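Local coordinates for probable aromatic acid decarboxylase (Escherichia coli, PDB 1SBZ) that acts as an FMN-dependent UbiX-like decarboxylase of the UbiX/PAD1 flavoprotein family and assembles into a homododecamer, at the interface of chains A and B and the interface of chains A and C. Numbering follows the deposited sequence. Chains: chain A/B/C, Probable aromatic acid decarboxylase.

Contact 1: the interface of chains A and B. Residues chain A 152, 183-184; chain B 69-70, 72-73, 75-76.
The indole of A:Trp183 lies against a run of small residues of chain B, its pyrrole side toward the partner. At the tight end, CD1 of A:Trp183 packs on the CB methylene of B:Ser73 at 3.3 Å. Beside it the indole N-H (NE1) reaches the backbone carbonyl O of B:Ala69, 3.0 Å away. That oxygen lies almost in the indole plane, but the N-H meets it from above the carbonyl plane, 57° out of it, so the bond does not follow a lone pair. The same oxygen takes a longer bond from the hydroxyl of B:Ser72, OG, at 3.2 Å, a donor tilted much less from the plane. With CG anti to the backbone N (chi1 177°), the ring of A:Trp183 swings away from its own amide, leaving both N-H groups to bind chain B at separate points. The amide N of A:Trp183 donates to the hydroxyl OG of B:Ser75 at 2.9 Å, and this OG is paired in turn with OG of B:Ser73. Within chain B, CB of B:Thr70 sits over the centre of one face of B:Phe76, which may stiffen the loop. The A:Tyr152 side is looser and bridged by solvent: its phenol OH lies 3.6 Å from OG of B:Ser75. Water 1 bridges OH of A:Tyr152 (3.0 Å) and OG of B:Ser73 (2.8 Å). In the fold, A:Tyr152 occupies a loop between strand 143-144 and helix 158-170, and A:Trp183 lies in the C-terminal tail beyond 3-10 helix 171-173; chain B contributes 3-10 helix 70-72 and the loop residues around it.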
ATOM      1  N   TYR A 152       6.409  38.228   8.036  1.00 31.16           N
ATOM      2  CA  TYR A 152       6.041  39.215   7.018  1.00 32.01           C
ATOM      3  C   TYR A 152       5.315  40.437   7.581  1.00 32.73           C
ATOM      4  O   TYR A 152       5.351  41.514   6.982  1.00 32.70           O
ATOM      5  CB  TYR A 152       5.201  38.567   5.906  1.00 32.09           C
ATOM      6  CG  TYR A 152       3.831  38.078   6.345  1.00 32.56           C
ATOM      7  CD1 TYR A 152       3.622  36.742   6.693  1.00 32.94           C
ATOM      8  CD2 TYR A 152       2.738  38.949   6.398  1.00 32.61           C
ATOM      9  CE1 TYR A 152       2.365  36.287   7.096  1.00 33.11           C
ATOM     10  CE2 TYR A 152       1.480  38.506   6.800  1.00 33.24           C
ATOM     11  CZ  TYR A 152       1.299  37.177   7.146  1.00 33.08           C
ATOM     12  OH  TYR A 152       0.051  36.741   7.540  1.00 33.90           O
ATOM     13  N   TRP A 183      -2.003  39.142   5.783  1.00 54.84           N
ATOM     14  CA  TRP A 183      -1.376  39.493   4.513  1.00 55.10           C
ATOM     15  C   TRP A 183      -2.374  40.142   3.565  1.00 55.73           C
ATOM     16  O   TRP A 183      -3.536  39.730   3.473  1.00 55.70           O
ATOM     17  CB  TRP A 183      -0.744  38.263   3.855  1.00 54.60           C
ATOM     18  CG  TRP A 183      -0.128  38.512   2.493  1.00 54.06           C
ATOM     19  CD1 TRP A 183      -0.679  38.221   1.274  1.00 53.42           C
ATOM     20  CD2 TRP A 183       1.151  39.099   2.220  1.00 53.32           C
ATOM     21  NE1 TRP A 183       0.180  38.586   0.265  1.00 53.26           N
ATOM     22  CE2 TRP A 183       1.311  39.129   0.815  1.00 53.25           C
ATOM     23  CE3 TRP A 183       2.185  39.606   3.020  1.00 53.16           C
ATOM     24  CZ2 TRP A 183       2.460  39.642   0.197  1.00 53.34           C
ATOM     25  CZ3 TRP A 183       3.327  40.116   2.403  1.00 53.43           C
ATOM     26  CH2 TRP A 183       3.452  40.128   1.006  1.00 53.39           C
ATOM     27  N   GLN A 184      -1.894  41.163   2.862  1.00 56.52           N
ATOM     28  CA  GLN A 184      -2.681  41.858   1.859  1.00 57.37           C
ATOM     29  C   GLN A 184      -1.871  41.947   0.557  1.00 57.92           C
ATOM     30  O   GLN A 184      -1.759  40.955  -0.164  1.00 58.08           O
ATOM     31  CB  GLN A 184      -3.122  43.223   2.394  1.00 57.41           C
ATOM     32  CG  GLN A 184      -4.132  43.132   3.550  1.00 57.55           C
ATOM     33  CD  GLN A 184      -3.939  44.195   4.628  1.00 57.98           C
ATOM     34  OE1 GLN A 184      -4.915  44.769   5.115  1.00 57.95           O
ATOM     35  NE2 GLN A 184      -2.688  44.446   5.012  1.00 58.07           N
TER
ATOM     36  N   ALA B  69       0.972  38.103  -4.334  1.00 26.85           N
ATOM     37  CA  ALA B  69      -0.415  38.546  -4.494  1.00 26.92           C
ATOM     38  C   ALA B  69      -1.244  38.277  -3.237  1.00 27.22           C
ATOM     39  O   ALA B  69      -0.843  37.484  -2.374  1.00 27.00           O
ATOM     40  CB  ALA B  69      -1.049  37.881  -5.707  1.00 27.17           C
ATOM     41  N   THR B  70      -2.387  38.949  -3.118  1.00 27.07           N
ATOM     42  CA  THR B  70      -3.250  38.753  -1.955  1.00 27.37           C
ATOM     43  C   THR B  70      -3.601  37.267  -1.792  1.00 27.56           C
ATOM     44  O   THR B  70      -3.474  36.705  -0.699  1.00 27.69           O
ATOM     45  CB  THR B  70      -4.540  39.608  -2.047  1.00 27.18           C
ATOM     46  OG1 THR B  70      -5.169  39.386  -3.312  1.00 27.31           O
ATOM     47  CG2 THR B  70      -4.225  41.097  -2.062  1.00 26.39           C
ATOM     48  N   SER B  72      -2.145  34.582  -2.431  1.00 28.82           N
ATOM     49  CA  SER B  72      -1.074  33.630  -2.154  1.00 29.30           C
ATOM     50  C   SER B  72      -0.888  33.373  -0.653  1.00 29.22           C
ATOM     51  O   SER B  72      -0.077  32.527  -0.268  1.00 29.53           O
ATOM     52  CB  SER B  72       0.241  34.071  -2.802  1.00 29.41           C
ATOM     53  OG  SER B  72       1.001  34.882  -1.923  1.00 30.83           O
ATOM     54  N   SER B  73      -1.631  34.099   0.182  1.00 29.08           N
ATOM     55  CA  SER B  73      -1.602  33.890   1.634  1.00 29.43           C
ATOM     56  C   SER B  73      -2.919  33.328   2.130  1.00 29.70           C
ATOM     57  O   SER B  73      -3.989  33.713   1.645  1.00 29.51           O
ATOM     58  CB  SER B  73      -1.308  35.188   2.381  1.00 29.45           C
ATOM     59  OG  SER B  73      -1.386  35.006   3.795  1.00 29.74           O
ATOM     60  N   SER B  75      -4.082  33.818   5.092  1.00 30.92           N
ATOM     61  CA  SER B  75      -4.707  34.832   5.953  1.00 31.19           C
ATOM     62  C   SER B  75      -5.719  35.681   5.186  1.00 31.40           C
ATOM     63  O   SER B  75      -6.602  36.292   5.784  1.00 31.74           O
ATOM     64  CB  SER B  75      -3.646  35.740   6.569  1.00 30.97           C
ATOM     65  OG  SER B  75      -2.949  36.442   5.560  1.00 31.52           O
ATOM     66  N   PHE B  76      -5.568  35.733   3.865  1.00 31.89           N
ATOM     67  CA  PHE B  76      -6.532  36.401   2.999  1.00 32.29           C
ATOM     68  C   PHE B  76      -7.661  35.415   2.719  1.00 32.62           C
ATOM     69  O   PHE B  76      -7.495  34.490   1.917  1.00 32.83           O
ATOM     70  CB  PHE B  76      -5.856  36.859   1.698  1.00 32.48           C
ATOM     71  CG  PHE B  76      -6.766  37.629   0.771  1.00 32.70           C
ATOM     72  CD1 PHE B  76      -6.924  39.010   0.915  1.00 32.88           C
ATOM     73  CD2 PHE B  76      -7.464  36.976  -0.244  1.00 31.68           C
ATOM     74  CE1 PHE B  76      -7.772  39.728   0.065  1.00 32.57           C
ATOM     75  CE2 PHE B  76      -8.309  37.683  -1.102  1.00 32.57           C
ATOM     76  CZ  PHE B  76      -8.467  39.063  -0.944  1.00 32.94           C
TER
HETATM   77  O   HOH W   1      -0.617  34.065   6.316  1.00 31.67           O

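Contact 2: the interface of chains A and C. Residues chain A 105, 108, 111-112; chain C 88, 123, 125, 127, 130.
This polar patch of the interface between two copies of the protein joins A:Arg105, A:Asp108 and A:Lys112, on one helix of chain A, to C:Glu123 and C:His130; it is one of the contacts holding the homododecamer together. C:His130 points its NE2 edge at the carboxylate of A:Asp108, giving a nearly straight bond to OD2 (2.7 Å, 177° at H). The oxygen lies in the ring plane and is met on its syn side but well out of the carboxylate plane, the carboxylate being turned 73° from the ring. Two neighbours in chain C flank the imidazole: CG of the selenomethionine C:Met88 near the rim of one face, and OG of C:Ser127 over the centre of the other. The amide N of C:Ser127 also donates to ND1 of C:His130 at 2.9 Å, well out of the ring plane, which may help set the ring's rotation. Water 2 joins OG of C:Ser127 to both the backbone O and the second carboxylate oxygen, OD1, of A:Asp108. A:Arg105 and C:Glu123 approach from opposite directions with their flat groups nearly coplanar, and NH1 of A:Arg105 forms a salt bridge to OE2 of C:Glu123 at 2.9 Å. Water 3 extends the pairing, lying 3.1 Å from NH2 of A:Arg105 and 2.6 Å from OE1 of C:Glu123. A:Lys112 runs across the glutamate: its CD lies 3.6 Å from the carboxylate carbon CD of C:Glu123, and a bend at the end of its chain (chi4 77°) brings NZ to OE1 in a weaker salt bridge. All the chain A residues come from helix 102-113; opposite, C:His130 lies in helix 128-138, C:Met88 starts helix 88-96, and C:Glu123 follows strand 116-121, the latter two also belonging to the FMN pocket.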
ATOM      1  N   ARG A 105     -10.756  10.900  24.247  1.00 19.26           N
ATOM      2  CA  ARG A 105     -12.169  10.551  24.049  1.00 19.24           C
ATOM      3  C   ARG A 105     -12.952  11.627  23.291  1.00 19.24           C
ATOM      4  O   ARG A 105     -13.594  11.331  22.289  1.00 18.94           O
ATOM      5  CB  ARG A 105     -12.851  10.213  25.380  1.00 19.36           C
ATOM      6  CG  ARG A 105     -14.343   9.912  25.275  1.00 19.84           C
ATOM      7  CD  ARG A 105     -14.705   8.689  24.431  1.00 20.08           C
ATOM      8  NE  ARG A 105     -16.157   8.536  24.340  1.00 21.28           N
ATOM      9  CZ  ARG A 105     -16.791   7.825  23.411  1.00 21.78           C
ATOM     10  NH1 ARG A 105     -16.115   7.184  22.466  1.00 22.59           N
ATOM     11  NH2 ARG A 105     -18.110   7.757  23.430  1.00 22.79           N
ATOM     12  N   ASP A 108     -11.858  11.704  19.800  1.00 19.38           N
ATOM     13  CA  ASP A 108     -12.425  10.529  19.143  1.00 19.64           C
ATOM     14  C   ASP A 108     -13.906  10.722  18.810  1.00 19.55           C
ATOM     15  O   ASP A 108     -14.390  10.271  17.758  1.00 19.25           O
ATOM     16  CB  ASP A 108     -12.235   9.282  20.014  1.00 19.57           C
ATOM     17  CG  ASP A 108     -12.322   7.986  19.214  1.00 20.25           C
ATOM     18  OD1 ASP A 108     -11.553   7.825  18.240  1.00 21.84           O
ATOM     19  OD2 ASP A 108     -13.102   7.059  19.509  1.00 19.80           O
ATOM     20  N   LEU A 111     -14.392  13.301  15.959  1.00 21.07           N
ATOM     21  CA  LEU A 111     -14.142  12.606  14.692  1.00 21.23           C
ATOM     22  C   LEU A 111     -15.286  11.694  14.228  1.00 21.11           C
ATOM     23  O   LEU A 111     -15.684  11.754  13.069  1.00 21.16           O
ATOM     24  CB  LEU A 111     -12.823  11.834  14.737  1.00 21.30           C
ATOM     25  CG  LEU A 111     -11.568  12.700  14.861  1.00 21.97           C
ATOM     26  CD1 LEU A 111     -10.317  11.856  14.752  1.00 21.54           C
ATOM     27  CD2 LEU A 111     -11.556  13.813  13.813  1.00 23.65           C
ATOM     28  N   LYS A 112     -15.813  10.869  15.129  1.00 20.96           N
ATOM     29  CA  LYS A 112     -16.875   9.937  14.768  1.00 21.90           C
ATOM     30  C   LYS A 112     -18.185  10.658  14.378  1.00 22.61           C
ATOM     31  O   LYS A 112     -18.968  10.149  13.574  1.00 22.67           O
ATOM     32  CB  LYS A 112     -17.093   8.899  15.882  1.00 21.70           C
ATOM     33  CG  LYS A 112     -17.939   9.381  17.052  1.00 21.80           C
ATOM     34  CD  LYS A 112     -17.936   8.398  18.201  1.00 21.44           C
ATOM     35  CE  LYS A 112     -18.887   8.853  19.305  1.00 22.31           C
ATOM     36  NZ  LYS A 112     -20.315   8.579  18.950  1.00 23.22           N
TER
HETATM   37  N   MSE C  88     -14.128   1.543  21.892  1.00 17.62           N
HETATM   38  CA  MSE C  88     -13.196   1.847  20.823  1.00 17.97           C
HETATM   39  C   MSE C  88     -11.778   1.971  21.355  1.00 17.77           C
HETATM   40  O   MSE C  88     -10.827   1.549  20.701  1.00 17.65           O
HETATM   41  CB  MSE C  88     -13.627   3.114  20.086  1.00 18.24           C
HETATM   42  CG  MSE C  88     -14.964   2.966  19.365  1.00 18.11           C
HETATM   43 SE   MSE C  88     -15.000   1.486  18.108  1.00 24.47          SE
HETATM   44  CE  MSE C  88     -15.881   0.123  19.213  1.00 21.93           C
ATOM     45  N   GLU C 123     -20.148   1.233  19.301  1.00 22.50           N
ATOM     46  CA  GLU C 123     -19.976   2.657  19.062  1.00 23.87           C
ATOM     47  C   GLU C 123     -20.829   3.044  17.858  1.00 25.17           C
ATOM     48  O   GLU C 123     -21.078   2.214  16.979  1.00 25.05           O
ATOM     49  CB  GLU C 123     -18.508   3.004  18.804  1.00 23.67           C
ATOM     50  CG  GLU C 123     -18.209   4.494  18.645  1.00 24.31           C
ATOM     51  CD  GLU C 123     -18.683   5.324  19.825  1.00 24.86           C
ATOM     52  OE1 GLU C 123     -19.909   5.531  19.965  1.00 25.64           O
ATOM     53  OE2 GLU C 123     -17.830   5.789  20.605  1.00 26.18           O
ATOM     54  N   PRO C 125     -21.673   6.973  15.588  1.00 25.66           N
ATOM     55  CA  PRO C 125     -21.191   6.260  14.396  1.00 24.51           C
ATOM     56  C   PRO C 125     -19.799   5.634  14.550  1.00 23.62           C
ATOM     57  O   PRO C 125     -19.114   5.866  15.550  1.00 23.34           O
ATOM     58  CB  PRO C 125     -21.120   7.370  13.335  1.00 24.48           C
ATOM     59  CG  PRO C 125     -22.001   8.467  13.862  1.00 24.81           C
ATOM     60  CD  PRO C 125     -21.806   8.420  15.343  1.00 25.15           C
ATOM     61  N   SER C 127     -16.138   5.693  13.143  1.00 20.37           N
ATOM     62  CA  SER C 127     -15.234   6.566  12.417  1.00 19.46           C
ATOM     63  C   SER C 127     -14.249   5.763  11.570  1.00 18.89           C
ATOM     64  O   SER C 127     -14.204   4.536  11.639  1.00 18.57           O
ATOM     65  CB  SER C 127     -14.461   7.435  13.401  1.00 19.41           C
ATOM     66  OG  SER C 127     -13.497   6.659  14.086  1.00 18.94           O
ATOM     67  N   HIS C 130     -11.963   3.817  13.884  1.00 15.50           N
ATOM     68  CA  HIS C 130     -12.613   2.625  14.442  1.00 15.42           C
ATOM     69  C   HIS C 130     -12.582   1.474  13.428  1.00 15.82           C
ATOM     70  O   HIS C 130     -12.270   0.333  13.773  1.00 15.62           O
ATOM     71  CB  HIS C 130     -14.063   2.915  14.868  1.00 15.33           C
ATOM     72  CG  HIS C 130     -14.205   4.057  15.828  1.00 15.72           C
ATOM     73  ND1 HIS C 130     -15.285   4.915  15.811  1.00 15.50           N
ATOM     74  CD2 HIS C 130     -13.395   4.493  16.822  1.00 15.53           C
ATOM     75  CE1 HIS C 130     -15.142   5.822  16.761  1.00 15.33           C
ATOM     76  NE2 HIS C 130     -14.003   5.591  17.388  1.00 15.80           N
TER
HETATM   77  O   HOH W   2     -12.851   8.390  15.931  1.00 19.98           O
HETATM   78  O   HOH W   3     -20.621   6.362  22.346  1.00 32.92           O

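About 37 Å separates the C-alpha centres of contact 1 and contact 2, and they share no residues. Chain A takes part in both, offering its C-terminal tail and the loop before helix 158-170 to chain B, and helix 102-113 to chain C. Each patch pairs different residues of identical chains, and neither interface as a whole is an exact two-fold. Repeated in every copy, such pairings allow one protein to build the dodecamer. Contact 2 also reaches FMN-pocket residues, so assembly there may help shape the cofactor site, whereas contact 1 involves none of the residues seen at FMN in this structure.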